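PDB 5U47: penicillin binding protein 2X from Streptococcus thermophilus, which probably acts as a transpeptidase that cross-links septal cell-wall peptidoglycan and is thought to be inactivated by beta-lactam acylation of its active site. Local coordinates for residues K459-S462 with K463-S467. The protein carries 1 engineered substitution. Numbering follows the deposited sequence.
Sequences KPVS and KQAAS
Ser462 caps the N-terminus of helix 463-478 by turning its hydroxyl onto the backbone amide of Ala465. A chi1 of 70° swings OG toward the first turn, where Ala465 N donates to OG over 3.0 Å in a nearly straight bond (N-H...O angle 162°). The same serine starts the main-chain pattern, its carbonyl O taking the amide of Ala466 at 3.0 Å. OG also lies 3.4 Å from Ala465 CB, so the methyl and the amide of one residue both meet the hydroxyl.

The amide of Lys463 is served by a water molecule, which accepts from it at 2.9 Å and from Lys459 NZ at 2.6 Å. An almost fully extended chain carries this ammonium group from Lys459 toward the helix start.

On the buried side, Val461 CB rests 4.1 Å from Ala465 CB, while CG2 approaches the methyl of Ala466 more loosely. Val461 and Ala465 both also pack on helix 297-308, whose Asn307 accepts from Ser462 N, joining the helix start to that helix within the transpeptidase domain. Lys459 N donates to Asp654 of the C-terminal PASTA region, and the Lys459 side chain touches Tyr656 there.

The serine hydroxyl thus caps Ala465 N, a water accepts from Lys463 N, and Ala466 N makes the first regular helical bond; the ammonium group bound to that water probably polarises it.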
ATOM      1  N   LYS A 459      13.810   7.303  15.287  1.00 28.94           N
ATOM      2  CA  LYS A 459      15.221   7.390  14.957  1.00 30.70           C
ATOM      3  C   LYS A 459      15.953   6.230  15.632  1.00 30.33           C
ATOM      4  O   LYS A 459      16.482   6.373  16.739  1.00 29.64           O
ATOM      5  CB  LYS A 459      15.794   8.749  15.369  1.00 34.48           C
ATOM      6  CG  LYS A 459      17.230   8.880  14.899  1.00 39.13           C
ATOM      7  CD  LYS A 459      17.761  10.285  14.912  1.00 42.05           C
ATOM      8  CE  LYS A 459      19.160  10.295  14.317  1.00 43.99           C
ATOM      9  NZ  LYS A 459      19.845  11.564  14.658  1.00 48.48           N
ATOM     10  N   PRO A 460      15.960   5.065  14.974  1.00 29.20           N
ATOM     11  CA  PRO A 460      16.585   3.899  15.577  1.00 30.14           C
ATOM     12  C   PRO A 460      18.113   3.969  15.713  1.00 30.86           C
ATOM     13  O   PRO A 460      18.644   3.422  16.670  1.00 31.11           O
ATOM     14  CB  PRO A 460      16.181   2.741  14.657  1.00 29.65           C
ATOM     15  CG  PRO A 460      15.401   3.300  13.553  1.00 28.75           C
ATOM     16  CD  PRO A 460      15.174   4.749  13.767  1.00 28.62           C
ATOM     17  N   VAL A 461      18.796   4.641  14.779  1.00 30.72           N
ATOM     18  CA  VAL A 461      20.265   4.743  14.803  1.00 32.05           C
ATOM     19  C   VAL A 461      20.714   6.140  14.403  1.00 31.96           C
ATOM     20  O   VAL A 461      19.932   6.933  13.890  1.00 30.31           O
ATOM     21  CB  VAL A 461      20.929   3.691  13.868  1.00 32.36           C
ATOM     22  CG1 VAL A 461      20.564   2.276  14.300  1.00 31.93           C
ATOM     23  CG2 VAL A 461      20.537   3.913  12.417  1.00 30.26           C
ATOM     24  N   SER A 462      21.975   6.445  14.670  1.00 31.37           N
ATOM     25  CA  SER A 462      22.533   7.740  14.335  1.00 31.58           C
ATOM     26  C   SER A 462      22.757   7.883  12.827  1.00 31.58           C
ATOM     27  O   SER A 462      22.743   6.903  12.070  1.00 29.88           O
ATOM     28  CB  SER A 462      23.870   7.929  15.041  1.00 33.60           C
ATOM     29  OG  SER A 462      24.865   7.074  14.482  1.00 33.08           O
ATOM     30  N   LYS A 463      22.973   9.115  12.414  1.00 31.97           N
ATOM     31  CA  LYS A 463      23.286   9.441  11.026  1.00 33.91           C
ATOM     32  C   LYS A 463      24.583   8.726  10.606  1.00 34.50           C
ATOM     33  O   LYS A 463      24.679   8.170   9.495  1.00 31.93           O
ATOM     34  CB  LYS A 463      23.464  10.953  10.916  1.00 36.38           C
ATOM     35  CG  LYS A 463      24.012  11.470   9.601  1.00 39.83           C
ATOM     36  CD  LYS A 463      24.097  12.991   9.668  1.00 44.01           C
ATOM     37  CE  LYS A 463      24.843  13.581   8.493  1.00 45.92           C
ATOM     38  NZ  LYS A 463      24.186  13.262   7.212  1.00 46.78           N
ATOM     39  N   GLN A 464      25.572   8.753  11.500  1.00 34.61           N
ATOM     40  CA  GLN A 464      26.859   8.122  11.222  1.00 36.68           C
ATOM     41  C   GLN A 464      26.706   6.598  11.075  1.00 34.09           C
ATOM     42  O   GLN A 464      27.279   6.004  10.162  1.00 34.80           O
ATOM     43  CB  GLN A 464      27.890   8.481  12.303  1.00 39.80           C
ATOM     44  CG  GLN A 464      29.281   7.927  12.038  1.00 42.74           C
ATOM     45  CD  GLN A 464      30.290   8.302  13.107  1.00 47.48           C
ATOM     46  OE1 GLN A 464      30.013   9.119  13.982  1.00 51.85           O
ATOM     47  NE2 GLN A 464      31.472   7.697  13.040  1.00 48.38           N
ATOM     48  N   ALA A 465      25.930   5.972  11.956  1.00 32.32           N
ATOM     49  CA  ALA A 465      25.704   4.516  11.864  1.00 32.19           C
ATOM     50  C   ALA A 465      25.017   4.126  10.546  1.00 30.37           C
ATOM     51  O   ALA A 465      25.398   3.141   9.898  1.00 29.79           O
ATOM     52  CB  ALA A 465      24.890   4.019  13.046  1.00 32.34           C
ATOM     53  N   ALA A 466      24.017   4.911  10.148  1.00 28.85           N
ATOM     54  CA  ALA A 466      23.315   4.669   8.894  1.00 28.29           C
ATOM     55  C   ALA A 466      24.270   4.802   7.702  1.00 28.88           C
ATOM     56  O   ALA A 466      24.275   3.976   6.815  1.00 28.27           O
ATOM     57  CB  ALA A 466      22.157   5.636   8.745  1.00 27.42           C
ATOM     58  N   SER A 467      25.066   5.864   7.706  1.00 29.38           N
ATOM     59  CA  SER A 467      26.006   6.132   6.636  1.00 31.55           C
ATOM     60  C   SER A 467      27.070   5.035   6.503  1.00 32.04           C
ATOM     61  O   SER A 467      27.408   4.602   5.392  1.00 30.93           O
ATOM     62  CB  SER A 467      26.683   7.475   6.903  1.00 34.74           C
ATOM     63  OG  SER A 467      27.775   7.674   6.027  1.00 39.59           O
TER
HETATM   64  O   HOH W   1      22.411  11.312  14.232  1.00 42.58           O